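Local coordinates for protein GCN5-related N-acetyltransferase (Kribbella flavida, PDB 4MY0) that probably transfers an acetyl group from acetyl-coenzyme A to amino groups of aminoglycosides, as a member of the GCN5-related N-acetyltransferase family, at residues C[69-82]-C[176-190]. Sequence-based numbering, arbitrary orientation.
Sequences WDFQQWWGGRRVPM and GTAHEASRASGLLVW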
loop_
_atom_site.group_PDB
_atom_site.type_symbol
_atom_site.label_atom_id
_atom_site.label_comp_id
_atom_site.label_asym_id
_atom_site.label_seq_id
_atom_site.Cartn_x
_atom_site.Cartn_y
_atom_site.Cartn_z
ATOM N N TRP C 69 36.151 -11.769 6.363
ATOM C CA TRP C 69 35.779 -13.170 6.587
ATOM C C TRP C 69 36.778 -14.083 5.896
ATOM O O TRP C 69 37.145 -13.837 4.735
ATOM C CB TRP C 69 34.393 -13.468 6.003
ATOM C CG TRP C 69 33.241 -12.941 6.793
ATOM C CD1 TRP C 69 32.534 -11.799 6.550
ATOM C CD2 TRP C 69 32.635 -13.556 7.934
ATOM N NE1 TRP C 69 31.537 -11.656 7.483
ATOM C CE2 TRP C 69 31.576 -12.724 8.342
ATOM C CE3 TRP C 69 32.890 -14.727 8.654
ATOM C CZ2 TRP C 69 30.770 -13.029 9.442
ATOM C CZ3 TRP C 69 32.097 -15.026 9.744
ATOM C CH2 TRP C 69 31.047 -14.188 10.126
ATOM N N ASP C 70 37.201 -15.141 6.588
ATOM C CA ASP C 70 38.067 -16.162 6.002
ATOM C C ASP C 70 37.220 -17.219 5.291
ATOM O O ASP C 70 37.005 -18.316 5.811
ATOM C CB ASP C 70 38.944 -16.814 7.083
ATOM C CG ASP C 70 38.135 -17.301 8.277
ATOM O OD1 ASP C 70 37.074 -16.699 8.567
ATOM O OD2 ASP C 70 38.560 -18.290 8.917
ATOM N N PHE C 71 36.720 -16.882 4.106
ATOM C CA PHE C 71 35.856 -17.801 3.363
ATOM C C PHE C 71 36.673 -18.676 2.437
ATOM O O PHE C 71 37.869 -18.461 2.265
ATOM C CB PHE C 71 34.902 -17.025 2.461
ATOM C CG PHE C 71 33.782 -16.326 3.180
ATOM C CD1 PHE C 71 33.088 -16.950 4.206
ATOM C CD2 PHE C 71 33.400 -15.047 2.787
ATOM C CE1 PHE C 71 32.032 -16.298 4.847
ATOM C CE2 PHE C 71 32.348 -14.385 3.415
ATOM C CZ PHE C 71 31.667 -15.011 4.456
ATOM N N GLN C 72 36.006 -19.656 1.828
ATOM C CA GLN C 72 36.446 -20.200 0.552
ATOM C C GLN C 72 35.289 -19.932 -0.395
ATOM O O GLN C 72 34.160 -19.684 0.056
ATOM C CB GLN C 72 36.758 -21.699 0.637
ATOM C CG GLN C 72 37.749 -22.059 1.740
ATOM C CD GLN C 72 38.485 -23.348 1.465
ATOM O OE1 GLN C 72 39.280 -23.428 0.529
ATOM N NE2 GLN C 72 38.234 -24.365 2.280
ATOM N N GLN C 73 35.550 -19.950 -1.699
ATOM C CA GLN C 73 34.478 -19.717 -2.665
ATOM C C GLN C 73 34.600 -20.719 -3.798
ATOM O O GLN C 73 35.696 -20.980 -4.307
ATOM C CB GLN C 73 34.486 -18.281 -3.195
ATOM C CG GLN C 73 33.175 -17.888 -3.891
ATOM C CD GLN C 73 33.214 -16.489 -4.466
ATOM O OE1 GLN C 73 34.277 -15.987 -4.823
ATOM N NE2 GLN C 73 32.051 -15.850 -4.553
ATOM N N TRP C 74 33.474 -21.311 -4.171
ATOM C CA TRP C 74 33.484 -22.302 -5.240
ATOM C C TRP C 74 33.699 -21.598 -6.572
ATOM O O TRP C 74 33.064 -20.577 -6.844
ATOM C CB TRP C 74 32.154 -23.052 -5.265
ATOM C CG TRP C 74 32.006 -24.066 -4.156
ATOM C CD1 TRP C 74 31.388 -23.890 -2.947
ATOM C CD2 TRP C 74 32.481 -25.418 -4.172
ATOM N NE1 TRP C 74 31.450 -25.054 -2.214
ATOM C CE2 TRP C 74 32.115 -26.009 -2.944
ATOM C CE3 TRP C 74 33.183 -26.185 -5.108
ATOM C CZ2 TRP C 74 32.432 -27.331 -2.624
ATOM C CZ3 TRP C 74 33.488 -27.502 -4.797
ATOM C CH2 TRP C 74 33.114 -28.062 -3.564
ATOM N N TRP C 75 34.606 -22.128 -7.388
ATOM C CA TRP C 75 34.738 -21.661 -8.765
ATOM C C TRP C 75 34.990 -22.841 -9.687
ATOM O O TRP C 75 36.021 -23.536 -9.569
ATOM C CB TRP C 75 35.835 -20.598 -8.892
ATOM C CG TRP C 75 35.391 -19.260 -8.353
ATOM C CD1 TRP C 75 35.756 -18.693 -7.160
ATOM C CD2 TRP C 75 34.480 -18.340 -8.972
ATOM N NE1 TRP C 75 35.141 -17.471 -7.012
ATOM C CE2 TRP C 75 34.347 -17.232 -8.108
ATOM C CE3 TRP C 75 33.770 -18.341 -10.176
ATOM C CZ2 TRP C 75 33.530 -16.135 -8.410
ATOM C CZ3 TRP C 75 32.946 -17.250 -10.471
ATOM C CH2 TRP C 75 32.838 -16.166 -9.596
ATOM N N GLY C 76 34.031 -23.080 -10.585
ATOM C CA GLY C 76 34.067 -24.243 -11.461
ATOM C C GLY C 76 34.225 -25.539 -10.697
ATOM O O GLY C 76 34.963 -26.432 -11.116
ATOM N N GLY C 77 33.545 -25.654 -9.559
ATOM C CA GLY C 77 33.585 -26.900 -8.809
ATOM C C GLY C 77 34.852 -27.149 -7.996
ATOM O O GLY C 77 35.087 -28.269 -7.547
ATOM N N ARG C 78 35.665 -26.111 -7.795
ATOM C CA ARG C 78 36.777 -26.197 -6.845
ATOM C C ARG C 78 36.721 -25.058 -5.812
ATOM O O ARG C 78 36.184 -23.980 -6.089
ATOM C CB ARG C 78 38.127 -26.220 -7.573
ATOM C CG ARG C 78 38.328 -27.444 -8.469
ATOM C CD ARG C 78 39.769 -27.958 -8.416
ATOM N NE ARG C 78 40.699 -27.096 -9.135
ATOM C CZ ARG C 78 41.949 -26.839 -8.748
ATOM N NH1 ARG C 78 42.436 -27.363 -7.629
ATOM N NH2 ARG C 78 42.714 -26.040 -9.475
ATOM N N ARG C 79 37.272 -25.297 -4.623
ATOM C CA ARG C 79 37.244 -24.293 -3.550
ATOM C C ARG C 79 38.439 -23.355 -3.631
ATOM O O ARG C 79 39.578 -23.807 -3.686
ATOM C CB ARG C 79 37.245 -24.965 -2.171
ATOM C CG ARG C 79 36.052 -25.878 -1.889
ATOM C CD ARG C 79 36.295 -26.610 -0.577
ATOM N NE ARG C 79 35.300 -27.636 -0.308
ATOM C CZ ARG C 79 35.328 -28.858 -0.834
ATOM N NH1 ARG C 79 36.296 -29.201 -1.678
ATOM N NH2 ARG C 79 34.374 -29.732 -0.530
ATOM N N VAL C 80 38.184 -22.054 -3.627
ATOM C CA VAL C 80 39.252 -21.067 -3.704
ATOM C C VAL C 80 39.196 -20.192 -2.453
ATOM O O VAL C 80 38.136 -19.643 -2.137
ATOM C CB VAL C 80 39.078 -20.167 -4.949
ATOM C CG1 VAL C 80 40.297 -19.258 -5.142
ATOM C CG2 VAL C 80 38.810 -21.019 -6.202
ATOM N N PRO C 81 40.330 -20.074 -1.728
ATOM C CA PRO C 81 40.339 -19.221 -0.523
ATOM C C PRO C 81 39.928 -17.798 -0.901
ATOM O O PRO C 81 40.323 -17.316 -1.969
ATOM C CB PRO C 81 41.799 -19.265 -0.062
ATOM C CG PRO C 81 42.351 -20.597 -0.639
ATOM C CD PRO C 81 41.640 -20.708 -1.984
HETATM N N MSE C 82 39.124 -17.148 -0.067
HETATM C CA MSE C 82 38.525 -15.890 -0.477
HETATM C C MSE C 82 38.377 -14.929 0.689
HETATM O O MSE C 82 37.976 -15.328 1.781
HETATM C CB MSE C 82 37.161 -16.153 -1.126
HETATM C CG MSE C 82 36.539 -14.908 -1.743
HETATM SE SE MSE C 82 35.276 -14.069 -0.512
HETATM C CE MSE C 82 33.747 -15.146 -1.047
ATOM N N GLY C 176 29.529 -30.441 -0.732
ATOM C CA GLY C 176 30.749 -30.642 -1.492
ATOM C C GLY C 176 30.514 -31.541 -2.688
ATOM O O GLY C 176 30.914 -31.226 -3.809
ATOM N N THR C 177 29.848 -32.663 -2.443
ATOM C CA THR C 177 29.551 -33.619 -3.497
ATOM C C THR C 177 28.708 -32.939 -4.574
ATOM O O THR C 177 28.972 -33.089 -5.757
ATOM C CB THR C 177 28.805 -34.846 -2.936
ATOM O OG1 THR C 177 29.612 -35.476 -1.926
ATOM C CG2 THR C 177 28.510 -35.848 -4.042
ATOM N N ALA C 178 27.710 -32.169 -4.161
ATOM C CA ALA C 178 26.832 -31.509 -5.119
ATOM C C ALA C 178 27.585 -30.488 -5.985
ATOM O O ALA C 178 27.435 -30.462 -7.207
ATOM C CB ALA C 178 25.662 -30.844 -4.403
ATOM N N HIS C 179 28.387 -29.642 -5.348
ATOM C CA HIS C 179 29.041 -28.558 -6.066
ATOM C C HIS C 179 30.170 -29.040 -6.974
ATOM O O HIS C 179 30.465 -28.388 -7.977
ATOM C CB HIS C 179 29.538 -27.492 -5.088
ATOM C CG HIS C 179 28.430 -26.743 -4.415
ATOM N ND1 HIS C 179 27.143 -26.723 -4.909
ATOM C CD2 HIS C 179 28.412 -25.996 -3.287
ATOM C CE1 HIS C 179 26.378 -25.996 -4.113
ATOM N NE2 HIS C 179 27.122 -25.542 -3.122
ATOM N N GLU C 180 30.795 -30.167 -6.632
ATOM C CA GLU C 180 31.831 -30.742 -7.497
ATOM C C GLU C 180 31.225 -31.357 -8.752
ATOM O O GLU C 180 31.802 -31.278 -9.838
ATOM C CB GLU C 180 32.669 -31.793 -6.753
ATOM C CG GLU C 180 33.568 -31.210 -5.676
ATOM C CD GLU C 180 34.262 -32.268 -4.838
ATOM O OE1 GLU C 180 33.791 -33.426 -4.822
ATOM O OE2 GLU C 180 35.282 -31.931 -4.195
ATOM N N ALA C 181 30.057 -31.970 -8.592
ATOM C CA ALA C 181 29.364 -32.628 -9.700
ATOM C C ALA C 181 28.811 -31.603 -10.691
ATOM O O ALA C 181 28.857 -31.817 -11.899
ATOM C CB ALA C 181 28.235 -33.507 -9.174
ATOM N N SER C 182 28.276 -30.501 -10.178
ATOM C CA SER C 182 27.719 -29.470 -11.050
ATOM C C SER C 182 28.746 -28.402 -11.482
ATOM O O SER C 182 28.423 -27.521 -12.277
ATOM C CB SER C 182 26.520 -28.799 -10.384
ATOM O OG SER C 182 26.943 -27.945 -9.336
ATOM N N ARG C 183 29.976 -28.491 -10.977
ATOM C CA ARG C 183 31.001 -27.470 -11.237
ATOM C C ARG C 183 30.504 -26.082 -10.858
ATOM O O ARG C 183 30.666 -25.120 -11.613
ATOM C CB ARG C 183 31.449 -27.491 -12.699
ATOM C CG ARG C 183 32.320 -28.680 -13.039
ATOM C CD ARG C 183 32.288 -28.944 -14.521
ATOM N NE ARG C 183 31.534 -30.154 -14.823
ATOM C CZ ARG C 183 30.353 -30.178 -15.431
ATOM N NH1 ARG C 183 29.777 -29.050 -15.825
ATOM N NH2 ARG C 183 29.753 -31.342 -15.654
ATOM N N ALA C 184 29.889 -25.992 -9.685
ATOM C CA ALA C 184 29.250 -24.760 -9.249
ATOM C C ALA C 184 30.265 -23.641 -9.022
ATOM O O ALA C 184 31.436 -23.893 -8.711
ATOM C CB ALA C 184 28.451 -25.011 -7.984
ATOM N N SER C 185 29.800 -22.401 -9.158
ATOM C CA SER C 185 30.651 -21.237 -8.945
ATOM C C SER C 185 29.914 -20.209 -8.107
ATOM O O SER C 185 28.686 -20.074 -8.209
ATOM C CB SER C 185 31.033 -20.607 -10.291
ATOM O OG SER C 185 31.969 -21.407 -10.994
ATOM N N GLY C 186 30.661 -19.475 -7.291
ATOM C CA GLY C 186 30.098 -18.337 -6.584
ATOM C C GLY C 186 29.805 -18.632 -5.127
ATOM O O GLY C 186 29.973 -17.762 -4.273
ATOM N N LEU C 187 29.382 -19.860 -4.835
ATOM C CA LEU C 187 28.917 -20.210 -3.488
ATOM C C LEU C 187 29.979 -20.089 -2.383
ATOM O O LEU C 187 31.151 -20.419 -2.595
ATOM C CB LEU C 187 28.326 -21.618 -3.515
ATOM C CG LEU C 187 27.051 -21.631 -4.351
ATOM C CD1 LEU C 187 27.103 -22.642 -5.474
ATOM C CD2 LEU C 187 25.850 -21.866 -3.454
ATOM N N LEU C 188 29.559 -19.624 -1.205
ATOM C CA LEU C 188 30.458 -19.524 -0.055
ATOM C C LEU C 188 30.705 -20.887 0.593
ATOM O O LEU C 188 29.808 -21.733 0.645
ATOM C CB LEU C 188 29.888 -18.587 1.010
ATOM C CG LEU C 188 29.659 -17.111 0.700
ATOM C CD1 LEU C 188 29.164 -16.382 1.936
ATOM C CD2 LEU C 188 30.936 -16.504 0.208
ATOM N N VAL C 189 31.922 -21.082 1.094
ATOM C CA VAL C 189 32.231 -22.191 1.994
ATOM C C VAL C 189 32.468 -21.596 3.382
ATOM O O VAL C 189 33.369 -20.772 3.559
ATOM C CB VAL C 189 33.514 -22.918 1.577
ATOM C CG1 VAL C 189 33.840 -24.023 2.575
ATOM C CG2 VAL C 189 33.388 -23.470 0.174
ATOM N N TRP C 190 31.659 -21.994 4.358
ATOM C CA TRP C 190 31.818 -21.515 5.723
ATOM C C TRP C 190 32.615 -22.522 6.536
ATOM O O TRP C 190 32.579 -23.718 6.251
ATOM C CB TRP C 190 30.448 -21.337 6.392
ATOM C CG TRP C 190 29.607 -20.231 5.839
ATOM C CD1 TRP C 190 28.758 -20.294 4.767
ATOM C CD2 TRP C 190 29.511 -18.896 6.349
ATOM N NE1 TRP C 190 28.154 -19.068 4.575
ATOM C CE2 TRP C 190 28.599 -18.197 5.538
ATOM C CE3 TRP C 190 30.115 -18.221 7.414
ATOM C CZ2 TRP C 190 28.281 -16.854 5.760
ATOM C CZ3 TRP C 190 29.795 -16.896 7.632
ATOM C CH2 TRP C 190 28.896 -16.226 6.815
HETATM O O HOH W 1 36.844 -29.724 -5.687
#
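A beta hairpin of the first GNAT domain, strands 69-75 and 78-82 joined by a type I' turn, is joined by the short antiparallel strand 188-189, where Gln72 pairs with Val189 and Gln73 with Leu188. Backbone hydrogen bonds continue beyond the strand: Trp74 N bonds to Leu187 O (2.9 Å, 169°), and Gly186 N to Trp74 O. At the turn, Gly76 N meets Ser185 OG (2.7 Å), and Gly77 N meets Ala184 O. Gly77, with positive phi, lies so close to Arg183 that any side chain would collide with it. Gln73, its CG anti to the backbone N (chi1 -164°), extends so that NE2 reaches Gly186 O (2.8 Å) while OE1 accepts from Trp75 NE1, which fixes the amide flip. Trp74 is broad enough to bridge strand and helix: His179 CB sits over the centre of its six-membered ring, the imidazole turns an edge to the five-membered ring, and Val189 CG2 touches NE1 (3.5 Å). With Trp74 cut back to an alanine, His179 and Val189 would probably lose the surface they share, leaving a gap between hairpin and helix. Farther along, Phe71 CE1 meets the face of Trp190 (CZ3, 3.6 Å), whose own edge meets the face of Trp69; Leu188 CD1 lies over the Phe71 ring. The whole is a tight type I' hairpin paired antiparallel with the short strand that follows a helix, packed through His179 on Trp74 and the Trp69-Phe71-Trp190 aromatic cluster.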